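PDB 5UZ8: cadherin-23 from Mus musculus, which is a calcium-binding cell-adhesion protein of hearing, probably carrying mechanical force through an extracellular chain of cadherin repeats stiffened by calcium ions. Local coordinates for residues A[178-183]-A[216-221]; A[247-252]-A[297-302]; A[260-265]-A[270-275]. All coordinates share one frame; numbering follows the deposited sequence. Where two conformers were deposited one is given.

Interaction 1 (A[178-183]-A[216-221]). With CA (calcium ion), chain F; CA (calcium ion), chain G; CA (calcium ion), chain E; GSH (glutathione), chain L.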
ATOM      1  N   ASP A 178      16.843  10.287   6.660  1.00 16.21           N
ATOM      2  CA  ASP A 178      17.406  11.050   7.768  1.00 16.32           C
ATOM      3  C   ASP A 178      16.312  11.248   8.775  1.00 16.09           C
ATOM      4  O   ASP A 178      15.399  12.072   8.581  1.00 16.19           O
ATOM      5  CB  ASP A 178      17.973  12.376   7.252  1.00 16.69           C
ATOM      6  CG  ASP A 178      18.620  13.219   8.346  1.00 16.69           C
ATOM      7  OD1 ASP A 178      18.669  12.770   9.526  1.00 15.80           O
ATOM      8  OD2 ASP A 178      19.068  14.343   8.019  1.00 16.95           O
ATOM      9  N   ARG A 179      16.384  10.511   9.883  1.00 15.55           N
ATOM     10  CA  ARG A 179      15.371  10.686  10.933  1.00 15.66           C
ATOM     11  C   ARG A 179      15.195  12.137  11.399  1.00 15.38           C
ATOM     12  O   ARG A 179      14.085  12.579  11.760  1.00 15.28           O
ATOM     13  CB  ARG A 179      15.679   9.821  12.134  1.00 16.04           C
ATOM     14  CG  ARG A 179      14.464   9.686  13.054  1.00 16.68           C
ATOM     15  CD  ARG A 179      14.901   9.276  14.445  1.00 17.48           C
ATOM     16  NE  ARG A 179      15.686  10.355  15.027  1.00 17.20           N
ATOM     17  CZ  ARG A 179      15.194  11.460  15.583  1.00 18.42           C
ATOM     18  NH1 ARG A 179      13.887  11.629  15.798  1.00 18.83           N
ATOM     19  NH2 ARG A 179      16.034  12.391  16.017  1.00 19.05           N
ATOM     20  N   GLU A 180      16.319  12.854  11.432  1.00 15.27           N
ATOM     21  CA  GLU A 180      16.303  14.205  11.913  1.00 15.86           C
ATOM     22  C   GLU A 180      15.529  15.183  10.979  1.00 16.93           C
ATOM     23  O   GLU A 180      15.070  16.236  11.430  1.00 17.47           O
ATOM     24  CB  GLU A 180      17.737  14.689  12.102  1.00 15.84           C
ATOM     25  CG  GLU A 180      18.427  14.197  13.367  1.00 15.18           C
ATOM     26  CD  GLU A 180      18.803  12.733  13.354  1.00 14.43           C
ATOM     27  OE1 GLU A 180      18.437  12.024  14.323  1.00 15.37           O
ATOM     28  OE2 GLU A 180      19.447  12.261  12.406  1.00 14.23           O
ATOM     29  N   LYS A 181      15.457  14.857   9.691  1.00 17.06           N
ATOM     30  CA  LYS A 181      14.695  15.623   8.687  0.50 17.88           C
ATOM     31  C   LYS A 181      13.219  15.201   8.754  1.00 17.64           C
ATOM     32  O   LYS A 181      12.323  16.017   8.836  1.00 17.89           O
ATOM     33  CB  LYS A 181      15.221  15.351   7.259  0.50 18.46           C
ATOM     34  CG  LYS A 181      16.492  16.089   6.829  0.50 19.43           C
ATOM     35  CD  LYS A 181      16.818  15.813   5.355  0.50 19.93           C
ATOM     36  CE  LYS A 181      18.249  16.195   4.954  0.50 20.40           C
ATOM     37  NZ  LYS A 181      19.251  15.231   5.465  0.50 19.15           N
ATOM     38  N   LYS A 182      12.984  13.899   8.721  1.00 16.95           N
ATOM     39  CA  LYS A 182      11.617  13.384   8.744  1.00 17.15           C
ATOM     40  C   LYS A 182      11.640  11.996   9.358  1.00 16.02           C
ATOM     41  O   LYS A 182      12.380  11.114   8.893  1.00 15.36           O
ATOM     42  CB  LYS A 182      11.057  13.330   7.314  1.00 17.23           C
ATOM     43  CG  LYS A 182       9.606  12.913   7.239  1.00 17.59           C
ATOM     44  CD  LYS A 182       8.885  13.386   5.972  1.00 18.24           C
ATOM     45  CE  LYS A 182       7.421  12.952   6.002  1.00 18.31           C
ATOM     46  NZ  LYS A 182       6.641  13.547   4.883  1.00 19.29           N
ATOM     47  N   ASP A 183      10.856  11.810  10.406  1.00 16.03           N
ATOM     48  CA  ASP A 183      10.996  10.585  11.211  1.00 15.95           C
ATOM     49  C   ASP A 183      10.015   9.467  10.866  1.00 15.20           C
ATOM     50  O   ASP A 183      10.124   8.368  11.397  1.00 15.11           O
ATOM     51  CB  ASP A 183      10.962  10.871  12.723  1.00 16.92           C
ATOM     52  CG  ASP A 183       9.648  11.434  13.216  1.00 18.94           C
ATOM     53  OD1 ASP A 183       8.674  11.589  12.458  1.00 19.09           O
ATOM     54  OD2 ASP A 183       9.598  11.730  14.438  1.00 20.95           O
ATOM     55  N   VAL A 216      19.705   6.425  14.416  1.00 15.41           N
ATOM     56  CA  VAL A 216      21.107   6.049  14.550  1.00 16.18           C
ATOM     57  C   VAL A 216      21.780   7.258  15.182  1.00 15.96           C
ATOM     58  O   VAL A 216      21.360   8.414  14.956  1.00 14.51           O
ATOM     59  CB  VAL A 216      21.707   5.784  13.147  1.00 16.93           C
ATOM     60  CG1 VAL A 216      23.213   5.609  13.157  1.00 18.36           C
ATOM     61  CG2 VAL A 216      21.014   4.570  12.572  1.00 17.13           C
ATOM     62  N   ASN A 217      22.778   7.009  16.015  1.00 15.94           N
ATOM     63  CA  ASN A 217      23.489   8.128  16.614  1.00 15.87           C
ATOM     64  C   ASN A 217      24.430   8.721  15.563  1.00 16.18           C
ATOM     65  O   ASN A 217      25.595   8.338  15.499  1.00 17.37           O
ATOM     66  CB  ASN A 217      24.302   7.694  17.838  1.00 16.18           C
ATOM     67  CG  ASN A 217      24.852   8.883  18.589  1.00 15.71           C
ATOM     68  OD1 ASN A 217      24.192   9.925  18.667  1.00 14.94           O
ATOM     69  ND2 ASN A 217      26.066   8.769  19.093  1.00 16.17           N
ATOM     70  N   ASP A 218      23.938   9.618  14.706  1.00 15.74           N
ATOM     71  CA  ASP A 218      24.780  10.187  13.650  1.00 16.09           C
ATOM     72  C   ASP A 218      25.000  11.687  13.802  1.00 16.57           C
ATOM     73  O   ASP A 218      25.553  12.291  12.916  1.00 17.37           O
ATOM     74  CB  ASP A 218      24.270   9.847  12.254  1.00 16.24           C
ATOM     75  CG  ASP A 218      22.781  10.254  12.000  1.00 16.13           C
ATOM     76  OD1 ASP A 218      21.996  10.581  12.919  1.00 15.49           O
ATOM     77  OD2 ASP A 218      22.390  10.193  10.799  1.00 16.21           O
ATOM     78  N   CYS A 219      24.597  12.259  14.925  1.00 16.40           N
ATOM     79  CA  CYS A 219      24.790  13.688  15.176  1.00 16.79           C
ATOM     80  C   CYS A 219      25.632  13.894  16.446  1.00 15.84           C
ATOM     81  O   CYS A 219      25.309  13.391  17.518  1.00 14.83           O
ATOM     82  CB  CYS A 219      23.462  14.396  15.264  1.00 17.86           C
ATOM     83  SG  CYS A 219      22.517  14.107  13.748  1.00 20.11           S
ATOM     84  N   ARG A 220      26.732  14.629  16.296  1.00 15.51           N
ATOM     85  CA  ARG A 220      27.583  14.925  17.418  1.00 15.45           C
ATOM     86  C   ARG A 220      27.023  16.133  18.166  1.00 15.67           C
ATOM     87  O   ARG A 220      26.376  16.993  17.582  1.00 16.07           O
ATOM     88  CB  ARG A 220      29.047  15.149  16.987  1.00 15.89           C
ATOM     89  CG  ARG A 220      29.292  16.510  16.376  1.00 16.33           C
ATOM     90  CD  ARG A 220      30.662  16.638  15.783  1.00 16.87           C
ATOM     91  NE  ARG A 220      31.715  16.558  16.783  1.00 16.46           N
ATOM     92  CZ  ARG A 220      32.998  16.755  16.514  1.00 17.48           C
ATOM     93  NH1 ARG A 220      33.385  17.120  15.296  1.00 18.28           N
ATOM     94  NH2 ARG A 220      33.915  16.618  17.475  1.00 17.61           N
ATOM     95  N   PRO A 221      27.253  16.185  19.475  1.00 15.58           N
ATOM     96  CA  PRO A 221      26.909  17.362  20.275  1.00 15.95           C
ATOM     97  C   PRO A 221      27.587  18.633  19.764  1.00 16.57           C
ATOM     98  O   PRO A 221      28.724  18.560  19.280  1.00 16.62           O
ATOM     99  CB  PRO A 221      27.443  17.004  21.647  1.00 15.51           C
ATOM    100  CG  PRO A 221      27.449  15.514  21.669  1.00 15.44           C
ATOM    101  CD  PRO A 221      27.834  15.102  20.290  1.00 15.55           C
TER
HETATM  102 CA    CA F2605      20.054  10.275  14.225  1.00 14.15          CA
HETATM  103 CA    CA G2606      20.435  11.560  10.522  1.00 16.22          CA
HETATM  104 CA    CA E2604      24.155  12.202  19.163  1.00 13.56          CA
HETATM  105  N1  GSH L2611      24.022  14.473   5.349  1.00 29.29           N
HETATM  106  CA1 GSH L2611      24.098  13.347   6.268  1.00 30.20           C
HETATM  107  C1  GSH L2611      23.121  12.286   5.822  1.00 30.75           C
HETATM  108  O11 GSH L2611      22.388  12.545   4.840  1.00 30.86           O
HETATM  109  O12 GSH L2611      23.072  11.215   6.477  1.00 30.49           O
HETATM  110  CB1 GSH L2611      23.785  13.780   7.714  1.00 27.76           C
HETATM  111  CG1 GSH L2611      22.352  14.288   7.872  1.00 25.81           C
HETATM  112  CD1 GSH L2611      21.982  14.418   9.331  1.00 24.01           C
HETATM  113  OE1 GSH L2611      21.796  13.430  10.037  1.00 22.16           O
HETATM  114  N2  GSH L2611      21.827  15.661   9.773  1.00 22.61           N
HETATM  115  CA2 GSH L2611      21.285  15.973  11.080  1.00 22.48           C
HETATM  116  C2  GSH L2611      20.085  16.870  10.975  1.00 22.48           C
HETATM  117  O2  GSH L2611      19.829  17.623  11.899  1.00 21.99           O
HETATM  118  CB2 GSH L2611      22.381  16.604  11.939  1.00 22.86           C
HETATM  119  SG2 GSH L2611      23.688  15.389  12.184  1.00 24.62           S
HETATM  120  N3  GSH L2611      19.320  16.732   9.884  1.00 22.97           N
HETATM  121  CA3 GSH L2611      18.086  17.466   9.676  1.00 23.53           C
HETATM  122  C3  GSH L2611      18.149  18.385   8.473  1.00 25.49           C
HETATM  123  O31 GSH L2611      17.160  19.129   8.283  1.00 26.32           O
HETATM  124  O32 GSH L2611      19.140  18.347   7.699  1.00 26.92           O
HETATM  125  O   HOH W   1      20.874  10.877   8.208  1.00 16.02           O
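Glu180 and Asp218 grip a calcium, the chain G ion, that also takes an oxygen from glutathione, whose OE1 lies 2.4 Å from the metal. Glu180 OE2 is 3.1 Å from Asp218 OD1 with no hydrogen bond, an approach probably tolerable because both oxygens bind calcium. The side chains run past one another in opposite directions, their carboxylate planes turned 68° apart, and each spans the same two ions. Glu180, its chain bent at chi2 (72°), chelates the calcium of chain F unevenly: the bond from OE2 is the longer, at 2.8 Å, since the short bond of OE2, 2.2 Å, goes to the chain G ion. Asp218 divides its oxygens instead, OD1 sitting 2.4 Å from the chain F ion and OD2 serving the chain G ion. Val216 adds its backbone O to the chain F site.

Carboxylates suit this place because calcium favours hard, negatively charged oxygens, and the cations probably offset the repulsion between them. Arg179 NH2 adds a salt bridge to Glu180 OE1 at 3.0 Å. Asp178 OD1 binds the chain G calcium and also accepts from Glu180 N, an Asx turn that fixes the carboxylate; Asp178 OD2 takes glutathione N3 at 3.0 Å. Asn217 OD1 and Cys219 O turn instead to the calcium of chain E.

Asp178 to Glu180 are the DRE motif of a cadherin linker, and 216-221 holds all but the first residue, Asp215, of the DXNDN motif, with Cys219 in its final Asn place. The DRE loop connects strands 170-173 and 184-193, and Asp183 is tied by its backbone to Val213 on strand 204-214; residues 216-221 carry the chain from that strand to strand 227-233 of the next repeat.

Interaction 2 (A[247-252]-A[297-302]). With CA (calcium ion), chain E; CA (calcium ion), chain F.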
ATOM      1  N   ALA A 247      25.084  22.421  25.358  1.00 21.20           N
ATOM      2  CA  ALA A 247      25.232  21.871  24.021  1.00 20.07           C
ATOM      3  C   ALA A 247      23.896  21.287  23.555  1.00 20.26           C
ATOM      4  O   ALA A 247      23.001  21.049  24.379  1.00 20.98           O
ATOM      5  CB  ALA A 247      26.304  20.807  24.015  1.00 19.13           C
ATOM      6  N   THR A 248      23.775  21.109  22.240  1.00 19.55           N
ATOM      7  CA  THR A 248      22.613  20.481  21.614  1.00 19.74           C
ATOM      8  C   THR A 248      23.037  19.248  20.833  1.00 17.93           C
ATOM      9  O   THR A 248      24.187  19.127  20.401  1.00 18.29           O
ATOM     10  CB  THR A 248      21.872  21.429  20.653  1.00 21.07           C
ATOM     11  OG1 THR A 248      22.763  21.875  19.620  1.00 21.59           O
ATOM     12  CG2 THR A 248      21.319  22.631  21.410  1.00 23.18           C
ATOM     13  N   ASP A 249      22.090  18.354  20.615  1.00 17.00           N
ATOM     14  CA  ASP A 249      22.333  17.118  19.891  1.00 16.01           C
ATOM     15  C   ASP A 249      21.022  16.703  19.261  1.00 16.18           C
ATOM     16  O   ASP A 249      20.009  16.611  19.943  1.00 16.85           O
ATOM     17  CB  ASP A 249      22.873  16.055  20.862  1.00 15.78           C
ATOM     18  CG  ASP A 249      23.251  14.746  20.188  1.00 15.16           C
ATOM     19  OD1 ASP A 249      22.448  14.186  19.401  1.00 15.25           O
ATOM     20  OD2 ASP A 249      24.348  14.221  20.494  1.00 14.97           O
ATOM     21  N   GLN A 250      21.032  16.532  17.940  1.00 15.84           N
ATOM     22  CA  GLN A 250      19.808  16.368  17.157  1.00 16.30           C
ATOM     23  C   GLN A 250      19.198  14.957  17.188  1.00 16.07           C
ATOM     24  O   GLN A 250      18.094  14.762  16.718  1.00 16.28           O
ATOM     25  CB  GLN A 250      20.080  16.772  15.713  1.00 16.81           C
ATOM     26  CG  GLN A 250      20.501  18.247  15.550  1.00 17.77           C
ATOM     27  CD  GLN A 250      19.533  19.190  16.190  1.00 19.22           C
ATOM     28  OE1 GLN A 250      18.368  19.242  15.776  1.00 21.16           O
ATOM     29  NE2 GLN A 250      20.008  20.005  17.149  1.00 19.98           N
ATOM     30  N   ASP A 251      19.933  13.993  17.714  1.00 15.63           N
ATOM     31  CA  ASP A 251      19.468  12.601  17.811  1.00 15.94           C
ATOM     32  C   ASP A 251      18.348  12.416  18.847  1.00 17.44           C
ATOM     33  O   ASP A 251      17.831  13.372  19.418  1.00 18.13           O
ATOM     34  CB  ASP A 251      20.659  11.675  18.091  1.00 15.23           C
ATOM     35  CG  ASP A 251      21.650  11.649  16.950  1.00 14.77           C
ATOM     36  OD1 ASP A 251      21.206  11.487  15.784  1.00 14.87           O
ATOM     37  OD2 ASP A 251      22.877  11.791  17.213  1.00 13.52           O
ATOM     38  N   GLU A 252      17.924  11.176  19.010  1.00 18.28           N
ATOM     39  CA  GLU A 252      16.808  10.816  19.857  1.00 20.33           C
ATOM     40  C   GLU A 252      17.271  10.045  21.101  1.00 19.89           C
ATOM     41  O   GLU A 252      18.177   9.216  21.040  1.00 18.87           O
ATOM     42  CB  GLU A 252      15.852   9.929  19.033  1.00 21.84           C
ATOM     43  CG  GLU A 252      14.540   9.597  19.722  1.00 24.96           C
ATOM     44  CD  GLU A 252      13.552   8.855  18.827  1.00 26.85           C
ATOM     45  OE1 GLU A 252      13.885   8.379  17.726  1.00 27.32           O
ATOM     46  OE2 GLU A 252      12.397   8.727  19.247  1.00 30.97           O
ATOM     47  N   ALA A 297      30.991  18.070  25.631  1.00 15.84           N
ATOM     48  CA  ALA A 297      29.661  17.479  25.779  1.00 15.58           C
ATOM     49  C   ALA A 297      29.711  16.145  25.059  1.00 15.54           C
ATOM     50  O   ALA A 297      30.160  16.100  23.931  1.00 15.57           O
ATOM     51  CB  ALA A 297      28.587  18.365  25.158  1.00 15.47           C
ATOM     52  N   THR A 298      29.317  15.073  25.735  1.00 15.70           N
ATOM     53  CA  THR A 298      29.369  13.727  25.158  1.00 16.11           C
ATOM     54  C   THR A 298      27.960  13.138  25.209  1.00 16.37           C
ATOM     55  O   THR A 298      27.299  13.200  26.255  1.00 16.58           O
ATOM     56  CB  THR A 298      30.338  12.846  25.974  1.00 16.97           C
ATOM     57  OG1 THR A 298      31.636  13.455  25.993  1.00 17.29           O
ATOM     58  CG2 THR A 298      30.458  11.461  25.424  1.00 17.65           C
ATOM     59  N   ASP A 299      27.513  12.536  24.102  1.00 16.04           N
ATOM     60  CA  ASP A 299      26.201  11.933  24.081  1.00 16.29           C
ATOM     61  C   ASP A 299      26.242  10.509  24.650  1.00 17.79           C
ATOM     62  O   ASP A 299      27.314  10.003  25.061  1.00 18.55           O
ATOM     63  CB  ASP A 299      25.534  12.034  22.698  1.00 15.34           C
ATOM     64  CG  ASP A 299      26.200  11.185  21.616  1.00 15.05           C
ATOM     65  OD1 ASP A 299      26.854  10.156  21.907  1.00 15.10           O
ATOM     66  OD2 ASP A 299      26.020  11.554  20.432  1.00 14.55           O
ATOM     67  N   GLY A 300      25.063   9.890  24.715  1.00 18.97           N
ATOM     68  CA  GLY A 300      24.914   8.543  25.240  1.00 20.66           C
ATOM     69  C   GLY A 300      24.878   7.445  24.212  1.00 21.01           C
ATOM     70  O   GLY A 300      24.421   6.324  24.515  1.00 21.59           O
ATOM     71  N   GLY A 301      25.371   7.727  23.010  1.00 20.33           N
ATOM     72  CA  GLY A 301      25.452   6.721  21.961  1.00 21.71           C
ATOM     73  C   GLY A 301      26.539   5.712  22.237  1.00 24.16           C
ATOM     74  O   GLY A 301      27.323   5.886  23.153  1.00 23.00           O
ATOM     75  N   GLU A 302      26.564   4.674  21.415  1.00 27.35           N
ATOM     76  CA  GLU A 302      27.536   3.589  21.496  1.00 31.76           C
ATOM     77  C   GLU A 302      28.211   3.404  20.127  1.00 31.57           C
ATOM     78  O   GLU A 302      27.581   2.899  19.211  1.00 31.93           O
ATOM     79  CB  GLU A 302      26.834   2.291  21.915  1.00 35.65           C
ATOM     80  CG  GLU A 302      26.380   2.349  23.363  1.00 39.48           C
ATOM     81  CD  GLU A 302      25.725   1.066  23.849  1.00 44.51           C
ATOM     82  OE1 GLU A 302      26.043   0.646  24.985  1.00 50.47           O
ATOM     83  OE2 GLU A 302      24.915   0.477  23.102  1.00 46.49           O
TER
HETATM   84 CA    CA E2604      24.155  12.202  19.163  1.00 13.56          CA
HETATM   85 CA    CA F2605      20.054  10.275  14.225  1.00 14.15          CA
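Asp249 and Asp299 converge on the calcium of chain E; both bind the ion, which leaves Asp249 OD2 3.1 Å from Asp299 OD2 without a hydrogen bond. The side chains cross at about a right angle, with their carboxylate planes 54° apart. Asp249 CG lies anti to the backbone N (chi1 -176°), which swings the bidentate carboxylate toward Asp299 and the ion, its OD1 2.6 Å and its OD2 2.4 Å from the metal, whereas Asp299 gives OD2 alone. Asp251 bridges: its OD2 reaches the chain E ion at 2.4 Å and its OD1 the calcium of chain F at 2.3 Å, a task suited to a short carboxylate. Asn217, Cys219 and Asn255 supply the other protein oxygens round the chain E site.

Asp249 and Asp251 form the DXD motif of a cadherin repeat, and Asp299 follows strand 290-298 of the same beta sandwich. Both loops hold their aspartates with Asx turns. Asp251 N donates to Asp249 OD1 at 3.0 Å, nearly along the C-O axis, so one oxygen serves both metal and backbone. Gly301 N meets Asp299 OD1 at 3.1 Å from above the carboxylate plane; glycine suits this place, having no side chain to press on that oxygen. Leu305, beyond the turn, also bonds Asp299. Farther from the metal, Ala247 CB packs on Ala297 CB at 3.5 Å, where methyl groups let the two backbones lie close.

Interaction 3 (A[260-265]-A[270-275])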
ATOM      1  N   TYR A 260      28.504  16.570  30.495  1.00 18.21           N
ATOM      2  CA  TYR A 260      29.577  17.582  30.370  1.00 17.53           C
ATOM      3  C   TYR A 260      30.811  17.221  31.180  1.00 18.08           C
ATOM      4  O   TYR A 260      30.721  16.659  32.269  1.00 18.41           O
ATOM      5  CB  TYR A 260      29.077  18.937  30.848  1.00 17.68           C
ATOM      6  CG  TYR A 260      27.914  19.416  30.044  1.00 17.73           C
ATOM      7  CD1 TYR A 260      28.106  20.093  28.844  1.00 17.54           C
ATOM      8  CD2 TYR A 260      26.611  19.150  30.446  1.00 18.73           C
ATOM      9  CE1 TYR A 260      27.015  20.524  28.096  1.00 17.98           C
ATOM     10  CE2 TYR A 260      25.521  19.555  29.683  1.00 19.14           C
ATOM     11  CZ  TYR A 260      25.735  20.241  28.506  1.00 18.83           C
ATOM     12  OH  TYR A 260      24.651  20.651  27.731  1.00 20.10           O
ATOM     13  N   SER A 261      31.973  17.567  30.651  1.00 17.74           N
ATOM     14  CA  SER A 261      33.218  17.400  31.355  1.00 18.43           C
ATOM     15  C   SER A 261      34.126  18.559  30.956  1.00 18.11           C
ATOM     16  O   SER A 261      33.821  19.302  29.996  1.00 16.81           O
ATOM     17  CB  SER A 261      33.849  16.051  31.019  1.00 19.70           C
ATOM     18  OG  SER A 261      34.052  15.924  29.617  1.00 19.39           O
ATOM     19  N   LEU A 262      35.188  18.738  31.727  1.00 19.11           N
ATOM     20  CA  LEU A 262      36.254  19.690  31.415  1.00 20.51           C
ATOM     21  C   LEU A 262      37.560  18.976  31.087  1.00 23.31           C
ATOM     22  O   LEU A 262      37.867  17.914  31.655  1.00 23.25           O
ATOM     23  CB  LEU A 262      36.534  20.591  32.609  1.00 20.46           C
ATOM     24  CG  LEU A 262      35.337  21.376  33.104  1.00 20.05           C
ATOM     25  CD1 LEU A 262      35.702  22.228  34.315  1.00 20.62           C
ATOM     26  CD2 LEU A 262      34.753  22.229  31.986  1.00 19.40           C
ATOM     27  N   GLU A 263      38.342  19.618  30.227  1.00 25.82           N
ATOM     28  CA  GLU A 263      39.663  19.122  29.801  1.00 30.26           C
ATOM     29  C   GLU A 263      40.671  20.250  29.769  1.00 31.85           C
ATOM     30  O   GLU A 263      40.315  21.444  29.773  1.00 33.78           O
ATOM     31  CB  GLU A 263      39.567  18.476  28.404  1.00 31.25           C
ATOM     32  CG  GLU A 263      39.121  17.040  28.413  1.00 31.71           C
ATOM     33  CD  GLU A 263      38.980  16.462  27.007  1.00 32.10           C
ATOM     34  OE1 GLU A 263      39.429  17.102  26.027  1.00 32.88           O
ATOM     35  OE2 GLU A 263      38.406  15.377  26.885  1.00 31.83           O
ATOM     36  N   GLY A 264      41.945  19.869  29.825  1.00 38.60           N
ATOM     37  CA  GLY A 264      43.050  20.807  29.626  1.00 40.75           C
ATOM     38  C   GLY A 264      43.541  21.501  30.880  1.00 43.33           C
ATOM     39  O   GLY A 264      43.043  21.215  31.963  1.00 43.25           O
ATOM     40  N   PRO A 265      44.495  22.448  30.737  1.00 46.74           N
ATOM     41  CA  PRO A 265      45.312  23.026  31.812  1.00 47.78           C
ATOM     42  C   PRO A 265      44.594  23.722  32.971  1.00 47.47           C
ATOM     43  O   PRO A 265      45.223  24.025  33.986  1.00 49.49           O
ATOM     44  CB  PRO A 265      46.213  24.028  31.072  1.00 48.99           C
ATOM     45  CG  PRO A 265      45.510  24.276  29.784  1.00 48.80           C
ATOM     46  CD  PRO A 265      44.974  22.938  29.433  1.00 48.91           C
ATOM     47  N   PHE A 270      38.478  24.105  38.376  1.00 20.29           N
ATOM     48  CA  PHE A 270      37.038  24.212  38.152  1.00 19.94           C
ATOM     49  C   PHE A 270      36.386  22.838  38.103  1.00 20.78           C
ATOM     50  O   PHE A 270      37.070  21.821  37.990  1.00 21.08           O
ATOM     51  CB  PHE A 270      36.782  24.915  36.810  1.00 18.60           C
ATOM     52  CG  PHE A 270      37.340  26.309  36.737  1.00 18.36           C
ATOM     53  CD1 PHE A 270      38.647  26.525  36.373  1.00 18.27           C
ATOM     54  CD2 PHE A 270      36.554  27.404  37.071  1.00 17.96           C
ATOM     55  CE1 PHE A 270      39.171  27.797  36.349  1.00 18.46           C
ATOM     56  CE2 PHE A 270      37.063  28.692  37.023  1.00 17.92           C
ATOM     57  CZ  PHE A 270      38.372  28.891  36.662  1.00 18.07           C
ATOM     58  N   SER A 271      35.057  22.836  38.174  1.00 20.69           N
ATOM     59  CA  SER A 271      34.257  21.627  38.036  0.50 21.51           C
ATOM     60  C   SER A 271      33.050  21.942  37.198  1.00 21.34           C
ATOM     61  O   SER A 271      32.544  23.070  37.232  1.00 21.67           O
ATOM     62  CB  SER A 271      33.781  21.137  39.399  0.50 22.84           C
ATOM     63  OG  SER A 271      34.852  20.605  40.127  0.50 23.62           O
ATOM     64  N   VAL A 272      32.580  20.954  36.439  1.00 20.94           N
ATOM     65  CA  VAL A 272      31.312  21.104  35.744  1.00 20.89           C
ATOM     66  C   VAL A 272      30.375  19.987  36.191  1.00 22.25           C
ATOM     67  O   VAL A 272      30.789  18.817  36.305  1.00 22.27           O
ATOM     68  CB  VAL A 272      31.453  21.111  34.215  1.00 20.00           C
ATOM     69  CG1 VAL A 272      31.944  19.766  33.681  1.00 20.35           C
ATOM     70  CG2 VAL A 272      30.139  21.507  33.561  1.00 19.82           C
ATOM     71  N   ASP A 273      29.137  20.351  36.490  1.00 22.83           N
ATOM     72  CA  ASP A 273      28.133  19.353  36.859  1.00 24.29           C
ATOM     73  C   ASP A 273      27.872  18.571  35.596  1.00 23.98           C
ATOM     74  O   ASP A 273      27.504  19.156  34.573  1.00 21.99           O
ATOM     75  CB  ASP A 273      26.842  20.039  37.308  1.00 25.79           C
ATOM     76  CG  ASP A 273      25.778  19.038  37.783  1.00 27.85           C
ATOM     77  OD1 ASP A 273      25.171  18.357  36.950  1.00 27.78           O
ATOM     78  OD2 ASP A 273      25.598  18.892  39.013  1.00 30.38           O
ATOM     79  N   MET A 274      28.031  17.255  35.653  1.00 25.46           N
ATOM     80  CA  MET A 274      27.944  16.468  34.439  1.00 26.41           C
ATOM     81  C   MET A 274      26.576  16.537  33.740  1.00 25.95           C
ATOM     82  O   MET A 274      26.522  16.384  32.524  1.00 23.73           O
ATOM     83  CB  MET A 274      28.378  15.022  34.701  1.00 29.32           C
ATOM     84  CG  MET A 274      27.445  14.181  35.523  1.00 33.77           C
ATOM     85  SD  MET A 274      28.146  12.529  35.828  1.00 40.30           S
ATOM     86  CE  MET A 274      28.459  11.924  34.161  1.00 38.23           C
ATOM     87  N   ASP A 275      25.490  16.767  34.486  1.00 26.30           N
ATOM     88  CA  ASP A 275      24.153  16.859  33.879  1.00 26.99           C
ATOM     89  C   ASP A 275      23.680  18.269  33.576  1.00 26.36           C
ATOM     90  O   ASP A 275      23.106  18.507  32.499  1.00 26.23           O
ATOM     91  CB  ASP A 275      23.122  16.138  34.743  1.00 29.58           C
ATOM     92  CG  ASP A 275      23.479  14.687  34.951  1.00 31.07           C
ATOM     93  OD1 ASP A 275      23.787  13.986  33.966  1.00 31.00           O
ATOM     94  OD2 ASP A 275      23.479  14.234  36.097  1.00 33.45           O
TER
HETATM   95  O   HOH W   2      31.744  16.357  34.804  1.00 33.81           O
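The edges of two sheets in a cadherin beta sandwich come together here: strand 260-263 borders one sheet, strand 270-272 the other. They run roughly antiparallel, at 155°, and their axes come within 6.5 Å. The backbones join directly at one end, where Tyr260 N donates to Met274 O at 2.8 Å. Next to it a water bridges the strands, donating to Tyr260 O at 2.8 Å and to Val272 O at 3.0 Å.

Alongside these polar links the side chains pack. Val272 has CG2 anti to its backbone N and CG1 between N and the carbonyl carbon (chi1 66°), which splits its methyls: CG2 packs on Tyr260 CB at 3.9 Å, and CG1 on Leu262 CG at 3.8 Å while also lying against the backbone of Tyr260 and Ser261. A beta-branched residue suits this spot, filling both directions at once. Leu262 extends CD1 past the valine to Phe270 CB, 3.8 Å away, while the Phe270 ring leads off to stack edge-to-face with Phe291. Shortening Leu262 to an alanine would probably open a gap beside Val272 CG1 and leave Phe270 CB without its partner across the strands.

The Tyr260 ring is met at its edge, in plane, by Asp275 O, 3.9 Å from CE2, and its hydroxyl is hydrogen-bonded to Ala247 N. With a single direct backbone bond, a bridging water and branched aliphatic groups alongside, the two edges are probably held less by sheet hydrogen bonding than by side-chain packing.

How the interactions relate
Interactions 1 and 2 are the two halves of one calcium linker between successive cadherin repeats, their centres 10 Å apart, and both supply ligands to the chain E and chain F ions. They also touch directly: Cys219 N is 2.9 Å from Asp251 OD2 and Asn217 ND2 is 3.1 Å from Asp299 OD2, both probable hydrogen bonds. Glutathione lies against interaction 1 and also touches Gln250 of segment 247-252. Interaction 3 lies farther from the linker in the same repeat as interaction 2, with centres 16 Å apart, and Tyr260 connects them, its OH 3.0 Å from Ala247 N and its CE1 4.0 Å from Ala297 CB. Interactions 1 and 3 do not touch.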